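Local coordinates for tungsten-containing formylmethanofuran dehydrogenase 2 subunit C (Methanothermobacter wolfeii, PDB 5T5I), which is one subunit of a tungsten enzyme that probably converts carbon dioxide to formylmethanofuran, the first step of methane formation from carbon dioxide, at residues N160-Y165 with G188-E193; I231-E236 with I257-V262. All coordinates share one frame; numbering follows the deposited sequence.

Interaction 1: N160-Y165 with G188-E193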
ATOM      1  N   ASN C 160     -24.562  19.134 -13.453  1.00 24.10           N
ATOM      2  CA  ASN C 160     -23.679  19.935 -12.612  1.00 23.45           C
ATOM      3  C   ASN C 160     -24.222  21.283 -12.232  1.00 24.95           C
ATOM      4  O   ASN C 160     -25.000  21.884 -12.968  1.00 24.35           O
ATOM      5  CB  ASN C 160     -22.341  20.186 -13.319  1.00 21.64           C
ATOM      6  CG  ASN C 160     -21.454  18.985 -13.499  1.00 33.89           C
ATOM      7  OD1 ASN C 160     -21.758  17.874 -13.081  1.00 25.39           O
ATOM      8  ND2 ASN C 160     -20.280  19.214 -14.044  1.00 28.67           N
ATOM      9  N   GLU C 161     -23.706  21.795 -11.111  1.00 20.74           N
ATOM     10  CA  GLU C 161     -23.907  23.162 -10.654  1.00 20.50           C
ATOM     11  C   GLU C 161     -25.371  23.581 -10.508  1.00 24.76           C
ATOM     12  O   GLU C 161     -25.735  24.715 -10.835  1.00 23.37           O
ATOM     13  CB  GLU C 161     -23.129  24.122 -11.586  1.00 20.65           C
ATOM     14  CG  GLU C 161     -21.629  23.851 -11.618  1.00 22.03           C
ATOM     15  CD  GLU C 161     -20.886  24.794 -12.540  1.00 34.07           C
ATOM     16  OE1 GLU C 161     -20.587  25.936 -12.119  1.00 25.40           O
ATOM     17  OE2 GLU C 161     -20.695  24.430 -13.722  1.00 24.66           O
ATOM     18  N   ILE C 162     -26.216  22.680  -9.976  1.00 22.37           N
ATOM     19  CA  ILE C 162     -27.597  23.060  -9.745  1.00 23.58           C
ATOM     20  C   ILE C 162     -27.585  24.092  -8.589  1.00 25.65           C
ATOM     21  O   ILE C 162     -26.761  23.998  -7.670  1.00 25.61           O
ATOM     22  CB  ILE C 162     -28.554  21.856  -9.461  1.00 28.66           C
ATOM     23  CG1 ILE C 162     -28.257  21.170  -8.128  1.00 30.54           C
ATOM     24  CG2 ILE C 162     -28.559  20.817 -10.615  1.00 27.67           C
ATOM     25  CD1 ILE C 162     -29.497  20.653  -7.491  1.00 40.86           C
ATOM     26  N   GLY C 163     -28.412  25.108  -8.701  1.00 21.83           N
ATOM     27  CA  GLY C 163     -28.473  26.177  -7.708  1.00 22.22           C
ATOM     28  C   GLY C 163     -27.206  27.004  -7.576  1.00 24.96           C
ATOM     29  O   GLY C 163     -26.902  27.519  -6.499  1.00 24.52           O
ATOM     30  N   GLU C 164     -26.459  27.148  -8.669  1.00 22.12           N
ATOM     31  CA  GLU C 164     -25.228  27.946  -8.703  1.00 19.75           C
ATOM     32  C   GLU C 164     -25.529  29.415  -8.333  1.00 23.14           C
ATOM     33  O   GLU C 164     -26.404  30.025  -8.937  1.00 22.65           O
ATOM     34  CB  GLU C 164     -24.585  27.816 -10.098  1.00 20.56           C
ATOM     35  CG  GLU C 164     -23.333  28.658 -10.343  1.00 24.36           C
ATOM     36  CD  GLU C 164     -23.483  29.811 -11.316  1.00 35.09           C
ATOM     37  OE1 GLU C 164     -24.633  30.173 -11.642  1.00 29.25           O
ATOM     38  OE2 GLU C 164     -22.455  30.437 -11.655  1.00 30.00           O
ATOM     39  N   TYR C 165     -24.860  29.942  -7.282  1.00 20.47           N
ATOM     40  CA  TYR C 165     -25.079  31.306  -6.747  1.00 20.77           C
ATOM     41  C   TYR C 165     -26.556  31.546  -6.285  1.00 24.00           C
ATOM     42  O   TYR C 165     -27.043  32.676  -6.312  1.00 24.67           O
ATOM     43  CB  TYR C 165     -24.615  32.409  -7.737  1.00 21.89           C
ATOM     44  CG  TYR C 165     -23.128  32.693  -7.724  1.00 22.93           C
ATOM     45  CD1 TYR C 165     -22.560  33.500  -6.748  1.00 24.29           C
ATOM     46  CD2 TYR C 165     -22.297  32.196  -8.718  1.00 23.25           C
ATOM     47  CE1 TYR C 165     -21.193  33.784  -6.744  1.00 22.29           C
ATOM     48  CE2 TYR C 165     -20.934  32.474  -8.732  1.00 23.97           C
ATOM     49  CZ  TYR C 165     -20.381  33.259  -7.735  1.00 28.76           C
ATOM     50  OH  TYR C 165     -19.035  33.512  -7.762  1.00 28.36           O
ATOM     51  N   GLY C 188     -31.340  29.881   0.283  1.00 25.65           N
ATOM     52  CA  GLY C 188     -32.274  28.956  -0.343  1.00 26.27           C
ATOM     53  C   GLY C 188     -32.138  27.553   0.205  1.00 28.30           C
ATOM     54  O   GLY C 188     -31.394  27.312   1.167  1.00 27.01           O
ATOM     55  N   LEU C 189     -32.888  26.634  -0.389  1.00 25.28           N
ATOM     56  CA  LEU C 189     -32.912  25.231   0.022  1.00 23.86           C
ATOM     57  C   LEU C 189     -32.798  24.326  -1.205  1.00 26.98           C
ATOM     58  O   LEU C 189     -33.540  24.501  -2.166  1.00 25.21           O
ATOM     59  CB  LEU C 189     -34.210  24.932   0.820  1.00 23.36           C
ATOM     60  CG  LEU C 189     -34.531  23.467   1.128  1.00 26.78           C
ATOM     61  CD1 LEU C 189     -33.453  22.822   1.993  1.00 25.70           C
ATOM     62  CD2 LEU C 189     -35.909  23.341   1.809  1.00 30.02           C
ATOM     63  N   ILE C 190     -31.856  23.382  -1.173  1.00 23.52           N
ATOM     64  CA  ILE C 190     -31.693  22.366  -2.211  1.00 21.67           C
ATOM     65  C   ILE C 190     -31.891  21.011  -1.530  1.00 25.26           C
ATOM     66  O   ILE C 190     -31.181  20.701  -0.567  1.00 23.59           O
ATOM     67  CB  ILE C 190     -30.327  22.427  -2.925  1.00 23.91           C
ATOM     68  CG1 ILE C 190     -30.167  23.765  -3.683  1.00 23.43           C
ATOM     69  CG2 ILE C 190     -30.160  21.242  -3.914  1.00 25.49           C
ATOM     70  CD1 ILE C 190     -28.724  24.073  -4.099  1.00 23.12           C
ATOM     71  N   ILE C 191     -32.832  20.200  -2.036  1.00 22.89           N
ATOM     72  CA  ILE C 191     -33.046  18.836  -1.537  1.00 22.84           C
ATOM     73  C   ILE C 191     -32.716  17.864  -2.687  1.00 26.00           C
ATOM     74  O   ILE C 191     -33.343  17.926  -3.734  1.00 26.35           O
ATOM     75  CB  ILE C 191     -34.479  18.584  -0.994  1.00 25.74           C
ATOM     76  CG1 ILE C 191     -34.801  19.523   0.196  1.00 26.75           C
ATOM     77  CG2 ILE C 191     -34.623  17.093  -0.582  1.00 26.69           C
ATOM     78  CD1 ILE C 191     -36.264  19.505   0.653  1.00 32.01           C
ATOM     79  N   ILE C 192     -31.769  16.955  -2.470  1.00 24.44           N
ATOM     80  CA  ILE C 192     -31.408  15.903  -3.437  1.00 24.34           C
ATOM     81  C   ILE C 192     -31.853  14.568  -2.811  1.00 26.58           C
ATOM     82  O   ILE C 192     -31.302  14.138  -1.793  1.00 25.86           O
ATOM     83  CB  ILE C 192     -29.893  15.961  -3.790  1.00 26.64           C
ATOM     84  CG1 ILE C 192     -29.542  17.326  -4.469  1.00 26.86           C
ATOM     85  CG2 ILE C 192     -29.493  14.788  -4.713  1.00 26.29           C
ATOM     86  CD1 ILE C 192     -28.145  17.775  -4.251  1.00 33.32           C
ATOM     87  N   GLU C 193     -32.883  13.936  -3.379  1.00 23.93           N
ATOM     88  CA  GLU C 193     -33.414  12.695  -2.818  1.00 23.73           C
ATOM     89  C   GLU C 193     -32.539  11.484  -3.155  1.00 28.52           C
ATOM     90  O   GLU C 193     -32.564  10.497  -2.433  1.00 28.29           O
ATOM     91  CB  GLU C 193     -34.881  12.484  -3.208  1.00 24.93           C
ATOM     92  CG  GLU C 193     -35.765  13.647  -2.773  1.00 28.50           C
ATOM     93  CD  GLU C 193     -37.259  13.480  -2.988  1.00 50.12           C
ATOM     94  OE1 GLU C 193     -37.668  12.506  -3.660  1.00 41.28           O
ATOM     95  OE2 GLU C 193     -38.019  14.360  -2.527  1.00 45.02           O
TER
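Ile-190, the first residue of 188-193 to meet the loop 160-165, reaches it with two methyls. Its CG2, anti to the backbone N, comes within 3.7 Å of CD1 of Ile-162, and the two side chains pass each other at a slant. Its other branch carries CD1 to the backbone, 4.2 Å from CA of Gly-163. That approach suits a residue without a side chain: a CB on Gly-163 would stand 2.7 Å from Ile-190 CD1, a clash. Gly-163 holds the third place of the type II turn Glu-161 to Glu-164, where its positive phi of 64° favours glycine; the closing bond, Glu-164 N to Glu-161 O, is weak. Ile-191 points away, as expected in an extended strand of the parallel beta-helix. Its side chain packs on Glu-236, while those of Ile-190 and Ile-192 face the opposite side of the strand, toward the loop. Ile-192 adds a second touch, its CG1 lying 4.5 Å from CD1 of Ile-162. With chi1 at 68°, Ile-162 holds CG1 between its backbone N and carbonyl carbon, and CD1 at the end of that branch touches Ile-190 and, more loosely, Ile-192. Branched aliphatic residues fit this buried place, its meeting side chains all aliphatic, and Ile-162 also packs on Ile-171 and Ile-173 of strand 170-173. At the turn's last place, Glu-164 OE1 hydrogen-bonds OG of Ser-139, a residue of the calcium site.

Interaction 2: I231-E236 with I257-V262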
ATOM      1  N   ILE C 231     -35.569  16.395  11.044  1.00 34.02           N
ATOM      2  CA  ILE C 231     -35.309  17.801  10.773  1.00 33.65           C
ATOM      3  C   ILE C 231     -36.446  18.456   9.986  1.00 34.99           C
ATOM      4  O   ILE C 231     -37.236  17.778   9.328  1.00 32.33           O
ATOM      5  CB  ILE C 231     -33.912  18.013  10.107  1.00 36.40           C
ATOM      6  CG1 ILE C 231     -33.852  17.480   8.662  1.00 36.91           C
ATOM      7  CG2 ILE C 231     -32.796  17.396  10.980  1.00 37.46           C
ATOM      8  CD1 ILE C 231     -32.599  17.872   7.875  1.00 48.05           C
ATOM      9  N   GLU C 232     -36.519  19.789  10.091  1.00 32.41           N
ATOM     10  CA  GLU C 232     -37.496  20.618   9.394  1.00 31.68           C
ATOM     11  C   GLU C 232     -36.782  21.844   8.880  1.00 34.23           C
ATOM     12  O   GLU C 232     -36.216  22.582   9.684  1.00 33.92           O
ATOM     13  CB  GLU C 232     -38.640  21.045  10.316  1.00 33.18           C
ATOM     14  CG  GLU C 232     -39.315  19.884  11.026  1.00 41.80           C
ATOM     15  CD  GLU C 232     -40.561  20.276  11.791  1.00 53.00           C
ATOM     16  OE1 GLU C 232     -41.252  21.227  11.358  1.00 40.09           O
ATOM     17  OE2 GLU C 232     -40.838  19.647  12.837  1.00 49.17           O
ATOM     18  N   VAL C 233     -36.757  22.041   7.559  1.00 29.95           N
ATOM     19  CA  VAL C 233     -36.073  23.184   6.956  1.00 29.17           C
ATOM     20  C   VAL C 233     -37.037  23.913   6.047  1.00 32.60           C
ATOM     21  O   VAL C 233     -37.493  23.352   5.038  1.00 27.91           O
ATOM     22  CB  VAL C 233     -34.781  22.788   6.211  1.00 33.37           C
ATOM     23  CG1 VAL C 233     -34.113  24.028   5.599  1.00 33.41           C
ATOM     24  CG2 VAL C 233     -33.813  22.062   7.150  1.00 33.38           C
ATOM     25  N   ASP C 234     -37.343  25.178   6.414  1.00 31.68           N
ATOM     26  CA  ASP C 234     -38.274  26.024   5.674  1.00 32.58           C
ATOM     27  C   ASP C 234     -39.633  25.333   5.450  1.00 36.83           C
ATOM     28  O   ASP C 234     -40.183  25.391   4.362  1.00 36.88           O
ATOM     29  CB  ASP C 234     -37.651  26.451   4.331  1.00 35.33           C
ATOM     30  CG  ASP C 234     -36.316  27.157   4.431  1.00 44.90           C
ATOM     31  OD1 ASP C 234     -35.958  27.593   5.549  1.00 47.95           O
ATOM     32  OD2 ASP C 234     -35.623  27.268   3.395  1.00 47.88           O
ATOM     33  N   GLY C 235     -40.134  24.647   6.464  1.00 31.52           N
ATOM     34  CA  GLY C 235     -41.412  23.952   6.383  1.00 32.34           C
ATOM     35  C   GLY C 235     -41.362  22.522   5.871  1.00 35.26           C
ATOM     36  O   GLY C 235     -42.349  21.794   6.021  1.00 35.68           O
ATOM     37  N   GLU C 236     -40.229  22.095   5.267  1.00 30.35           N
ATOM     38  CA  GLU C 236     -40.073  20.732   4.748  1.00 30.34           C
ATOM     39  C   GLU C 236     -39.670  19.810   5.882  1.00 35.09           C
ATOM     40  O   GLU C 236     -38.615  20.010   6.477  1.00 33.89           O
ATOM     41  CB  GLU C 236     -38.986  20.672   3.653  1.00 30.97           C
ATOM     42  CG  GLU C 236     -39.383  21.367   2.371  1.00 38.63           C
ATOM     43  CD  GLU C 236     -40.314  20.577   1.468  1.00 52.25           C
ATOM     44  OE1 GLU C 236     -40.680  21.114   0.399  1.00 41.16           O
ATOM     45  OE2 GLU C 236     -40.690  19.437   1.821  1.00 47.46           O
ATOM     46  N   ILE C 257     -25.182  25.130   5.504  1.00 23.69           N
ATOM     47  CA  ILE C 257     -25.405  23.841   6.181  1.00 23.03           C
ATOM     48  C   ILE C 257     -25.614  22.743   5.141  1.00 25.42           C
ATOM     49  O   ILE C 257     -26.401  22.921   4.205  1.00 23.74           O
ATOM     50  CB  ILE C 257     -26.610  23.907   7.177  1.00 25.66           C
ATOM     51  CG1 ILE C 257     -26.356  24.895   8.340  1.00 25.57           C
ATOM     52  CG2 ILE C 257     -26.970  22.529   7.731  1.00 26.80           C
ATOM     53  CD1 ILE C 257     -25.203  24.517   9.330  1.00 30.09           C
ATOM     54  N   VAL C 258     -24.923  21.607   5.318  1.00 23.04           N
ATOM     55  CA  VAL C 258     -25.119  20.411   4.497  1.00 23.73           C
ATOM     56  C   VAL C 258     -25.605  19.290   5.441  1.00 26.20           C
ATOM     57  O   VAL C 258     -24.914  18.974   6.419  1.00 25.60           O
ATOM     58  CB  VAL C 258     -23.849  19.978   3.713  1.00 27.14           C
ATOM     59  CG1 VAL C 258     -24.059  18.628   3.015  1.00 27.14           C
ATOM     60  CG2 VAL C 258     -23.451  21.037   2.691  1.00 26.35           C
ATOM     61  N   TYR C 259     -26.776  18.698   5.139  1.00 22.82           N
ATOM     62  CA  TYR C 259     -27.325  17.538   5.863  1.00 22.77           C
ATOM     63  C   TYR C 259     -27.148  16.314   4.945  1.00 26.70           C
ATOM     64  O   TYR C 259     -27.483  16.387   3.764  1.00 25.74           O
ATOM     65  CB  TYR C 259     -28.821  17.709   6.194  1.00 22.39           C
ATOM     66  CG  TYR C 259     -29.107  18.685   7.311  1.00 23.00           C
ATOM     67  CD1 TYR C 259     -28.868  18.346   8.636  1.00 24.56           C
ATOM     68  CD2 TYR C 259     -29.717  19.908   7.055  1.00 23.76           C
ATOM     69  CE1 TYR C 259     -29.181  19.220   9.677  1.00 24.42           C
ATOM     70  CE2 TYR C 259     -30.084  20.768   8.092  1.00 25.26           C
ATOM     71  CZ  TYR C 259     -29.793  20.431   9.401  1.00 29.03           C
ATOM     72  OH  TYR C 259     -30.149  21.292  10.414  1.00 29.80           O
ATOM     73  N   ALA C 260     -26.598  15.219   5.464  1.00 23.61           N
ATOM     74  CA  ALA C 260     -26.402  13.999   4.679  1.00 23.15           C
ATOM     75  C   ALA C 260     -26.919  12.796   5.491  1.00 27.33           C
ATOM     76  O   ALA C 260     -26.487  12.599   6.636  1.00 26.30           O
ATOM     77  CB  ALA C 260     -24.929  13.823   4.332  1.00 23.31           C
ATOM     78  N   ALA C 261     -27.855  12.015   4.910  1.00 25.63           N
ATOM     79  CA  ALA C 261     -28.482  10.835   5.559  1.00 26.73           C
ATOM     80  C   ALA C 261     -27.441   9.880   6.151  1.00 30.47           C
ATOM     81  O   ALA C 261     -26.496   9.486   5.450  1.00 27.94           O
ATOM     82  CB  ALA C 261     -29.357  10.088   4.571  1.00 27.66           C
ATOM     83  N   VAL C 262     -27.599   9.536   7.444  1.00 28.82           N
ATOM     84  CA  VAL C 262     -26.593   8.724   8.141  1.00 30.32           C
ATOM     85  C   VAL C 262     -26.364   7.329   7.520  1.00 36.20           C
ATOM     86  O   VAL C 262     -25.221   6.869   7.495  1.00 35.67           O
ATOM     87  CB  VAL C 262     -26.818   8.589   9.677  1.00 35.28           C
ATOM     88  CG1 VAL C 262     -26.830   9.955  10.376  1.00 34.74           C
ATOM     89  CG2 VAL C 262     -28.052   7.757  10.016  1.00 36.26           C
TER
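Tyr-259 lays one face of its ring against the terminal methyl of Ile-231. From its base the side chain begins this contact at CB, 4.1 Å from Ile-231 CD1; at CG the same methyl is closer, at 3.6 Å. It then stands over the centre of the ring, 12° off the normal, a CH-pi contact made end-on by the isoleucine's CD1. With chi1 at 70°, CG1 of Ile-231 sits between its backbone N and carbonyl carbon, and an extended chi2 carries CD1 out over the ring. Farther out, CE2 of Tyr-259 meets a second aliphatic group, CG2 of Val-233, at 4.1 Å and from an oblique direction. On the opposite face lies CG2 of Ile-257, two residues earlier, 3.6 Å above the ring plane and displaced toward the rim. At the tip, OH hydrogen-bonds OE2 of Glu-228. An alanine here would remove the ring and hydroxyl, and would probably leave the Ile-231 methyl facing a gap and Glu-228 without this partner. Tyrosine thus suits a place asking for a flat apolar slab with one polar atom at its end: the CH-pi contact rests mainly on dispersion, and the hydroxyl's hydrogen bond is the directional one.

After an N-terminal region with short helices and a small mixed sheet, the chain winds through coils of the beta-helix and makes the turn of 160-165 between strands 151-154 and 170-173. Interaction 1 closes when strand 187-192 arrives 23 residues later, tying that loop to a strand beyond the neighbouring one. Interaction 2 opens afterwards, so the two follow in series without nesting or crossing. Past strands 208-211 and 223-229 comes the hairpin of 231-239; interaction 2 closes 21 residues after Glu-236, when strand 256-261 pairs with 208-211, tying hairpin to stack end. The hairpin also meets strand 187-192, where Leu-189 CD2 lies 3.6 Å from Val-233 O, joining it to the beta-helix.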